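PDB 6KDD: endoglucanase from Fervidobacterium pennivorans DSM 9078, which probably hydrolyses beta-1,4-glucosidic bonds in cellulose and related beta-glucans. Local coordinates for residues W38-E43 against F295-G300; V164-N169 against K196-S201; E206-T211 against P220-G225. All coordinates share one frame; numbering follows the deposited sequence.

Contact 1 (W38-E43 against F295-G300); sequences WGVRIE and FCAGFG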
loop_
_atom_site.group_PDB
_atom_site.type_symbol
_atom_site.label_atom_id
_atom_site.label_comp_id
_atom_site.label_asym_id
_atom_site.label_seq_id
_atom_site.Cartn_x
_atom_site.Cartn_y
_atom_site.Cartn_z
ATOM N N TRP A 38 5.475 -2.151 -16.627
ATOM C CA TRP A 38 6.429 -2.610 -15.626
ATOM C C TRP A 38 6.267 -4.110 -15.417
ATOM O O TRP A 38 6.755 -4.625 -14.434
ATOM C CB TRP A 38 6.271 -1.843 -14.300
ATOM C CG TRP A 38 6.774 -0.436 -14.335
ATOM C CD1 TRP A 38 7.427 0.186 -15.361
ATOM C CD2 TRP A 38 6.720 0.512 -13.266
ATOM N NE1 TRP A 38 7.765 1.455 -15.012
ATOM C CE2 TRP A 38 7.353 1.687 -13.731
ATOM C CE3 TRP A 38 6.172 0.487 -11.972
ATOM C CZ2 TRP A 38 7.497 2.814 -12.926
ATOM C CZ3 TRP A 38 6.333 1.608 -11.181
ATOM C CH2 TRP A 38 6.985 2.748 -11.642
ATOM N N GLY A 39 5.540 -4.792 -16.304
ATOM C CA GLY A 39 5.686 -6.239 -16.371
ATOM C C GLY A 39 4.399 -6.968 -15.989
ATOM O O GLY A 39 4.306 -8.169 -16.228
ATOM N N VAL A 40 3.393 -6.241 -15.446
ATOM C CA VAL A 40 2.178 -6.903 -14.953
ATOM C C VAL A 40 0.948 -6.238 -15.541
ATOM O O VAL A 40 0.813 -5.014 -15.531
ATOM C CB VAL A 40 2.041 -6.915 -13.414
ATOM C CG1 VAL A 40 0.840 -7.751 -13.008
ATOM C CG2 VAL A 40 3.290 -7.500 -12.767
ATOM N N ARG A 41 0.063 -7.067 -16.096
ATOM C CA ARG A 41 -1.285 -6.642 -16.420
ATOM C C ARG A 41 -2.213 -7.441 -15.499
ATOM O O ARG A 41 -2.031 -8.636 -15.309
ATOM C CB ARG A 41 -1.621 -6.973 -17.878
ATOM C CG ARG A 41 -3.000 -6.485 -18.308
ATOM C CD ARG A 41 -3.397 -7.076 -19.662
ATOM N NE ARG A 41 -4.589 -6.326 -20.024
ATOM C CZ ARG A 41 -5.864 -6.685 -19.802
ATOM N NH1 ARG A 41 -6.183 -7.843 -19.231
ATOM N NH2 ARG A 41 -6.825 -5.861 -20.177
ATOM N N ILE A 42 -3.196 -6.765 -14.900
ATOM C CA ILE A 42 -3.999 -7.430 -13.883
ATOM C C ILE A 42 -5.019 -8.322 -14.580
ATOM O O ILE A 42 -5.947 -7.843 -15.203
ATOM C CB ILE A 42 -4.661 -6.391 -12.950
ATOM C CG1 ILE A 42 -3.647 -5.397 -12.367
ATOM C CG2 ILE A 42 -5.480 -7.090 -11.864
ATOM C CD1 ILE A 42 -4.261 -4.351 -11.424
ATOM N N GLU A 43 -4.851 -9.635 -14.454
ATOM C CA GLU A 43 -5.771 -10.568 -15.097
ATOM C C GLU A 43 -6.898 -10.872 -14.111
ATOM O O GLU A 43 -6.646 -10.977 -12.919
ATOM C CB GLU A 43 -5.045 -11.870 -15.433
ATOM C CG GLU A 43 -3.954 -11.696 -16.495
ATOM C CD GLU A 43 -4.454 -11.104 -17.812
ATOM O OE1 GLU A 43 -5.645 -11.292 -18.134
ATOM O OE2 GLU A 43 -3.674 -10.433 -18.503
ATOM N N PHE A 295 2.488 -9.224 -5.393
ATOM C CA PHE A 295 1.885 -10.481 -5.820
ATOM C C PHE A 295 2.765 -11.272 -6.792
ATOM O O PHE A 295 3.085 -12.429 -6.490
ATOM C CB PHE A 295 0.512 -10.217 -6.439
ATOM C CG PHE A 295 -0.131 -11.401 -7.125
ATOM C CD1 PHE A 295 -0.446 -12.553 -6.394
ATOM C CD2 PHE A 295 -0.516 -11.324 -8.465
ATOM C CE1 PHE A 295 -1.078 -13.626 -7.016
ATOM C CE2 PHE A 295 -1.113 -12.406 -9.096
ATOM C CZ PHE A 295 -1.387 -13.562 -8.372
ATOM N N CYS A 296 3.140 -10.690 -7.959
ATOM C CA CYS A 296 3.806 -11.516 -8.968
ATOM C C CYS A 296 5.002 -10.903 -9.710
ATOM O O CYS A 296 5.414 -11.473 -10.740
ATOM C CB CYS A 296 2.826 -11.982 -10.044
ATOM S SG CYS A 296 1.956 -10.620 -10.886
ATOM N N ALA A 297 5.608 -9.826 -9.228
ATOM C CA ALA A 297 6.724 -9.251 -9.995
ATOM C C ALA A 297 8.059 -9.509 -9.261
ATOM O O ALA A 297 8.286 -10.610 -8.785
ATOM C CB ALA A 297 6.491 -7.769 -10.298
ATOM N N GLY A 298 8.938 -8.498 -9.136
ATOM C CA GLY A 298 10.279 -8.716 -8.606
ATOM C C GLY A 298 10.346 -9.138 -7.134
ATOM O O GLY A 298 11.410 -9.564 -6.664
ATOM N N PHE A 299 9.269 -8.893 -6.369
ATOM C CA PHE A 299 9.190 -9.331 -4.980
ATOM C C PHE A 299 8.122 -10.411 -4.852
ATOM O O PHE A 299 7.690 -10.678 -3.749
ATOM C CB PHE A 299 8.667 -8.167 -4.124
ATOM C CG PHE A 299 9.616 -7.014 -3.899
ATOM C CD1 PHE A 299 9.950 -6.124 -4.924
ATOM C CD2 PHE A 299 10.096 -6.762 -2.632
ATOM C CE1 PHE A 299 10.791 -5.057 -4.663
ATOM C CE2 PHE A 299 10.913 -5.682 -2.372
ATOM C CZ PHE A 299 11.295 -4.850 -3.397
ATOM N N GLY A 300 7.683 -10.997 -5.980
ATOM C CA GLY A 300 6.450 -11.766 -6.081
ATOM C C GLY A 300 6.409 -13.064 -5.250
ATOM O O GLY A 300 7.431 -13.726 -4.977
#
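The forked end of V40 closes on the thiol of C296, and this pair carries most of the contact. V40 has CG1 anti to its backbone N (chi1 -174°) and CG2 beside that nitrogen, which turns both methyls to the other loop. C296 SG lies almost evenly between the two branches, 3.7 Å from V40 CG1 and 3.9 Å from V40 CG2, so the sulfur sits in the mouth of the fork. It gets there by taking the crowded position between its own backbone N and carbonyl carbon, chi1 57°. One branch of the valine has a second neighbour: V40 CG2 also faces A297 CB, at 4.1 Å. All of this is apolar packing, with V40 and C296 both buried.

The backbones stand well apart, V40 CA and A297 CA being 7.1 Å from each other, and side chains alone bridge them. A297 to G300 form a type I turn, with G300 N bonded to A297 O at 2.9 Å. Each loop is also held by polar bonds to residues outside the two segments. The carboxylate of E294 takes the backbone N-H groups of A297 and F299, while N28 bonds to the carbonyl of W38 and R304 to that of G39. G39 has a backbone shape in which a CB would press on the W38 carbonyl oxygen.

The two loops follow strands 22-25 and 289-292, the first and last of the barrel and neighbours in the sheet. The arrangement belongs to the (beta/alpha)8 barrel, where loops after the strands pack together at the seam that closes the barrel, on the end that carries the active site in family 5 glycosidases.

Contact 2 (V164-N169 against K196-S201); sequences VIRESN and KRIIVS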
loop_
_atom_site.group_PDB
_atom_site.type_symbol
_atom_site.label_atom_id
_atom_site.label_comp_id
_atom_site.label_asym_id
_atom_site.label_seq_id
_atom_site.Cartn_x
_atom_site.Cartn_y
_atom_site.Cartn_z
ATOM N N VAL A 164 -12.918 16.607 0.826
ATOM C CA VAL A 164 -13.675 16.400 -0.401
ATOM C C VAL A 164 -14.152 14.957 -0.577
ATOM O O VAL A 164 -15.258 14.758 -1.074
ATOM C CB VAL A 164 -13.090 17.043 -1.672
ATOM C CG1 VAL A 164 -12.361 18.339 -1.364
ATOM C CG2 VAL A 164 -12.267 16.119 -2.545
ATOM N N ILE A 165 -13.364 13.954 -0.154
ATOM C CA ILE A 165 -13.843 12.575 -0.268
ATOM C C ILE A 165 -15.112 12.447 0.568
ATOM O O ILE A 165 -16.096 11.808 0.165
ATOM C CB ILE A 165 -12.753 11.591 0.198
ATOM C CG1 ILE A 165 -11.560 11.596 -0.763
ATOM C CG2 ILE A 165 -13.308 10.191 0.436
ATOM C CD1 ILE A 165 -10.328 10.859 -0.230
ATOM N N ARG A 166 -15.090 13.104 1.734
ATOM C CA ARG A 166 -16.158 12.960 2.718
ATOM C C ARG A 166 -17.461 13.593 2.229
ATOM O O ARG A 166 -18.529 13.263 2.737
ATOM C CB ARG A 166 -15.748 13.559 4.065
ATOM C CG ARG A 166 -14.738 12.732 4.838
ATOM C CD ARG A 166 -15.417 11.547 5.470
ATOM N NE ARG A 166 -14.526 10.639 6.181
ATOM C CZ ARG A 166 -14.278 9.390 5.799
ATOM N NH1 ARG A 166 -14.831 8.911 4.690
ATOM N NH2 ARG A 166 -13.483 8.635 6.536
ATOM N N GLU A 167 -17.373 14.497 1.249
ATOM C CA GLU A 167 -18.562 15.174 0.752
ATOM C C GLU A 167 -19.463 14.155 0.063
ATOM O O GLU A 167 -20.683 14.234 0.178
ATOM C CB GLU A 167 -18.205 16.244 -0.287
ATOM C CG GLU A 167 -17.533 17.466 0.323
ATOM C CD GLU A 167 -17.098 18.547 -0.661
ATOM O OE1 GLU A 167 -16.734 19.635 -0.196
ATOM O OE2 GLU A 167 -17.137 18.317 -1.888
ATOM N N SER A 168 -18.852 13.221 -0.680
ATOM C CA SER A 168 -19.603 12.222 -1.430
ATOM C C SER A 168 -19.522 10.861 -0.756
ATOM O O SER A 168 -20.381 10.016 -1.004
ATOM C CB SER A 168 -19.144 12.129 -2.869
ATOM O OG SER A 168 -17.767 11.734 -2.905
ATOM N N ASN A 169 -18.512 10.651 0.105
ATOM C CA ASN A 169 -18.403 9.400 0.855
ATOM C C ASN A 169 -18.228 9.707 2.340
ATOM O O ASN A 169 -17.107 9.720 2.868
ATOM C CB ASN A 169 -17.242 8.522 0.367
ATOM C CG ASN A 169 -17.335 8.118 -1.090
ATOM O OD1 ASN A 169 -17.518 6.948 -1.376
ATOM N ND2 ASN A 169 -17.171 9.045 -2.023
ATOM N N LYS A 196 -13.514 9.265 12.455
ATOM C CA LYS A 196 -13.546 7.940 13.045
ATOM C C LYS A 196 -13.462 6.862 11.962
ATOM O O LYS A 196 -13.694 5.688 12.241
ATOM C CB LYS A 196 -14.750 7.801 13.986
ATOM C CG LYS A 196 -14.869 8.913 15.022
ATOM C CD LYS A 196 -13.621 9.080 15.880
ATOM C CE LYS A 196 -13.526 10.427 16.572
ATOM N NZ LYS A 196 -14.768 10.769 17.312
ATOM N N ARG A 197 -13.169 7.264 10.724
ATOM C CA ARG A 197 -13.153 6.287 9.641
ATOM C C ARG A 197 -11.849 6.401 8.861
ATOM O O ARG A 197 -11.859 6.379 7.627
ATOM C CB ARG A 197 -14.360 6.466 8.721
ATOM C CG ARG A 197 -15.659 5.963 9.332
ATOM C CD ARG A 197 -15.725 4.454 9.282
ATOM N NE ARG A 197 -17.029 4.031 9.744
ATOM C CZ ARG A 197 -17.335 3.848 11.021
ATOM N NH1 ARG A 197 -16.423 4.028 11.964
ATOM N NH2 ARG A 197 -18.558 3.473 11.350
ATOM N N ILE A 198 -10.744 6.514 9.608
ATOM C CA ILE A 198 -9.423 6.528 8.997
ATOM C C ILE A 198 -8.583 5.396 9.585
ATOM O O ILE A 198 -8.799 4.919 10.715
ATOM C CB ILE A 198 -8.693 7.893 9.048
ATOM C CG1 ILE A 198 -8.502 8.401 10.478
ATOM C CG2 ILE A 198 -9.323 8.941 8.135
ATOM C CD1 ILE A 198 -7.529 9.567 10.595
ATOM N N ILE A 199 -7.614 4.959 8.762
ATOM C CA ILE A 199 -6.625 3.972 9.155
ATOM C C ILE A 199 -5.270 4.544 8.748
ATOM O O ILE A 199 -5.106 5.112 7.680
ATOM C CB ILE A 199 -6.913 2.562 8.571
ATOM C CG1 ILE A 199 -8.227 1.987 9.116
ATOM C CG2 ILE A 199 -5.764 1.587 8.828
ATOM C CD1 ILE A 199 -8.735 0.750 8.395
ATOM N N VAL A 200 -4.311 4.471 9.665
ATOM C CA VAL A 200 -2.999 5.032 9.374
ATOM C C VAL A 200 -2.142 3.896 8.811
ATOM O O VAL A 200 -2.217 2.763 9.290
ATOM C CB VAL A 200 -2.379 5.638 10.651
ATOM C CG1 VAL A 200 -0.935 6.034 10.421
ATOM C CG2 VAL A 200 -3.192 6.866 11.075
ATOM N N SER A 201 -1.287 4.214 7.831
ATOM C CA SER A 201 -0.488 3.146 7.230
ATOM C C SER A 201 1.013 3.443 7.307
ATOM O O SER A 201 1.436 4.575 7.077
ATOM C CB SER A 201 -0.853 3.015 5.756
ATOM O OG SER A 201 -0.261 1.825 5.235
#
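R166 reaches R197 through a chain bent near its root: CG sits beside the backbone N (chi1 -74°), the chain is bent at chi2 (-76°) and extended at chi3, before the guanidinium turns aside at its last torsion. This carries the guanidinium off helix 151-168 to the start of strand 198-204. NH2 of R166 arrives 3.0 Å from R197 O, which lies at the guanidinium edge near its plane, and the same R166 NH2 is 3.2 Å from R197 CB. The R197 chain has a similar double bend, yet it crosses R166 at about a right angle and its guanidinium heads off from R166. The two guanidinium planes stand 87° apart, with R166 NH2 and R197 NE separated by 6.6 Å.

Several partners fix the R166 group. NH1 bonds back to N169 O, three residues on, at 3.0 Å and in the guanidinium plane, and also reaches R172 O. NE forms a salt bridge with D195, whose other carboxylate oxygen takes the backbone N-H of R197; D195 thus probably balances the arginine charge while holding the strand entrance. With an alanine here, D195 would probably be left without this charge partner and the N169 carbonyl without its arginine donor, leaving the helix less firmly tied to the strand.

R197 turns its own NH1 back to K196 O, 3.2 Å away and above that carbonyl's plane. Helix and strand start meet at the N-terminal end of the strands of the (beta/alpha)8 barrel, the side away from the catalytic loops.

Contact 3 (E206-T211 against P220-G225); sequences EPFNFT and PTPPVG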
loop_
_atom_site.group_PDB
_atom_site.type_symbol
_atom_site.label_atom_id
_atom_site.label_comp_id
_atom_site.label_asym_id
_atom_site.label_seq_id
_atom_site.Cartn_x
_atom_site.Cartn_y
_atom_site.Cartn_z
ATOM N N GLU A 206 12.835 -2.560 6.609
ATOM C CA GLU A 206 14.085 -2.578 7.383
ATOM C C GLU A 206 14.577 -4.008 7.587
ATOM O O GLU A 206 13.787 -4.889 7.850
ATOM C CB GLU A 206 13.894 -1.955 8.771
ATOM C CG GLU A 206 13.630 -0.464 8.732
ATOM C CD GLU A 206 14.588 0.305 7.834
ATOM O OE1 GLU A 206 15.803 0.042 7.902
ATOM O OE2 GLU A 206 14.118 1.138 7.044
ATOM N N PRO A 207 15.891 -4.320 7.514
ATOM C CA PRO A 207 16.928 -3.364 7.123
ATOM C C PRO A 207 16.873 -3.094 5.617
ATOM O O PRO A 207 16.806 -4.029 4.826
ATOM C CB PRO A 207 18.247 -4.131 7.398
ATOM C CG PRO A 207 17.870 -5.341 8.235
ATOM C CD PRO A 207 16.437 -5.646 7.861
ATOM N N PHE A 208 16.997 -1.816 5.225
ATOM C CA PHE A 208 16.912 -1.431 3.820
ATOM C C PHE A 208 17.994 -2.103 2.975
ATOM O O PHE A 208 17.767 -2.445 1.820
ATOM C CB PHE A 208 16.973 0.096 3.653
ATOM C CG PHE A 208 16.581 0.579 2.279
ATOM C CD1 PHE A 208 15.243 0.676 1.909
ATOM C CD2 PHE A 208 17.548 0.905 1.342
ATOM C CE1 PHE A 208 14.883 1.121 0.640
ATOM C CE2 PHE A 208 17.191 1.347 0.078
ATOM C CZ PHE A 208 15.863 1.442 -0.277
ATOM N N ASN A 209 19.184 -2.310 3.558
ATOM C CA ASN A 209 20.306 -2.877 2.815
ATOM C C ASN A 209 20.049 -4.334 2.444
ATOM O O ASN A 209 20.674 -4.858 1.523
ATOM C CB ASN A 209 21.625 -2.748 3.586
ATOM C CG ASN A 209 22.167 -1.344 3.422
ATOM O OD1 ASN A 209 21.706 -0.591 2.561
ATOM N ND2 ASN A 209 23.153 -0.981 4.231
ATOM N N PHE A 210 19.167 -4.980 3.213
ATOM C CA PHE A 210 18.756 -6.344 2.914
ATOM C C PHE A 210 17.579 -6.360 1.925
ATOM O O PHE A 210 17.654 -6.997 0.873
ATOM C CB PHE A 210 18.384 -7.069 4.211
ATOM C CG PHE A 210 17.683 -8.382 3.958
ATOM C CD1 PHE A 210 18.361 -9.441 3.365
ATOM C CD2 PHE A 210 16.325 -8.527 4.217
ATOM C CE1 PHE A 210 17.702 -10.627 3.068
ATOM C CE2 PHE A 210 15.682 -9.726 3.940
ATOM C CZ PHE A 210 16.364 -10.775 3.354
ATOM N N THR A 211 16.464 -5.675 2.262
ATOM C CA THR A 211 15.271 -5.816 1.426
ATOM C C THR A 211 15.458 -5.181 0.050
ATOM O O THR A 211 14.779 -5.571 -0.889
ATOM C CB THR A 211 14.023 -5.202 2.066
ATOM O OG1 THR A 211 14.322 -3.823 2.271
ATOM C CG2 THR A 211 13.684 -5.852 3.394
ATOM N N PRO A 220 22.437 5.047 -4.431
ATOM C CA PRO A 220 22.982 4.008 -5.307
ATOM C C PRO A 220 22.403 2.644 -4.934
ATOM O O PRO A 220 21.855 2.489 -3.844
ATOM C CB PRO A 220 24.484 4.106 -4.999
ATOM C CG PRO A 220 24.538 4.514 -3.526
ATOM C CD PRO A 220 23.242 5.248 -3.213
ATOM N N THR A 221 22.503 1.685 -5.862
ATOM C CA THR A 221 22.033 0.331 -5.640
ATOM C C THR A 221 22.835 -0.314 -4.511
ATOM O O THR A 221 24.034 -0.518 -4.648
ATOM C CB THR A 221 22.261 -0.532 -6.880
ATOM O OG1 THR A 221 21.598 0.055 -7.997
ATOM C CG2 THR A 221 21.778 -1.948 -6.682
ATOM N N PRO A 222 22.216 -0.668 -3.362
ATOM C CA PRO A 222 22.906 -1.465 -2.352
ATOM C C PRO A 222 23.391 -2.785 -2.946
ATOM O O PRO A 222 22.701 -3.422 -3.744
ATOM C CB PRO A 222 21.830 -1.673 -1.273
ATOM C CG PRO A 222 20.910 -0.491 -1.469
ATOM C CD PRO A 222 20.837 -0.327 -2.968
ATOM N N PRO A 223 24.600 -3.243 -2.553
ATOM C CA PRO A 223 25.145 -4.505 -3.056
ATOM C C PRO A 223 24.362 -5.741 -2.615
ATOM O O PRO A 223 23.813 -5.769 -1.514
ATOM C CB PRO A 223 26.543 -4.560 -2.416
ATOM C CG PRO A 223 26.420 -3.691 -1.175
ATOM C CD PRO A 223 25.479 -2.575 -1.575
ATOM N N VAL A 224 24.396 -6.759 -3.472
ATOM C CA VAL A 224 23.780 -8.061 -3.294
ATOM C C VAL A 224 24.575 -8.863 -2.260
ATOM O O VAL A 224 25.672 -8.473 -1.868
ATOM C CB VAL A 224 23.729 -8.764 -4.665
ATOM C CG1 VAL A 224 25.126 -8.980 -5.225
ATOM C CG2 VAL A 224 22.963 -10.077 -4.657
ATOM N N GLY A 225 23.996 -9.972 -1.801
ATOM C CA GLY A 225 24.679 -10.921 -0.945
ATOM C C GLY A 225 24.408 -10.682 0.538
ATOM O O GLY A 225 25.005 -11.363 1.370
HETATM O O HOH W 1 23.148 -4.115 0.507
#
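P222 packs against N209 and F208, and its ring can be followed atom by atom. CB points toward the short helix 208-211 and comes 4.0 Å from N209 OD1. CG, the tip of the ring, is shared: it lies 4.1 Å from N209 OD1 and 4.4 Å from F208 CE2, the latter approached obliquely. CD then folds back to the backbone nitrogen, so the proline offers the helix just its CB-CG corner. N209 meets that corner with its amide oxygen, the two side chains crossing at about a right angle. The asparagine is set for this with CG beside its backbone N and anti to its carbonyl carbon, chi1 -80°. These are van der Waals contacts of carbon with oxygen and of carbon with ring.

The polar part lies beside the proline, in the backbone. N209 O and P223 O are 4.5 Å apart, and a water links them, donating to N209 O at 2.8 Å and to P223 O at 2.7 Å. The helix itself is short: P207, at the N-cap position after a cis peptide bond, has its carbonyl oxygen taken by both F210 N and T211 N. F208 stacks on H212 and touches V218, while P222 pairs through its backbone with G214, so both partners also touch the loop that connects them. A bound Tris molecule, probably from the crystallisation liquor, lies near the F208 side chain.

Two carbonyl oxygens cannot bond to one another, and P222 and P223 have no backbone N-H to give. The chemistry thus implies a surface join made by light proline packing and by a water that spends both its hydrogens on the two chain segments.

Contact 1 is a buried, purely apolar meeting of loops, contact 2 is partly buried and built round an arginine with a charged partner, and contact 3 is a surface join bridged by water. Contacts 1 and 2 lie on opposite sides of the chain's centre, with centres 29 Å apart, reflecting the two ends of the barrel. Contacts 2 and 3 are farther apart still, at 35 Å between centres, although strand 198-204 of the one leads directly to helix 208-211 of the other. Contacts 1 and 3 share the loop-bearing end and touch, F299 CE2 packing 4.1 Å from T211 O. Only contact 2 draws on a helix and a strand of the barrel itself.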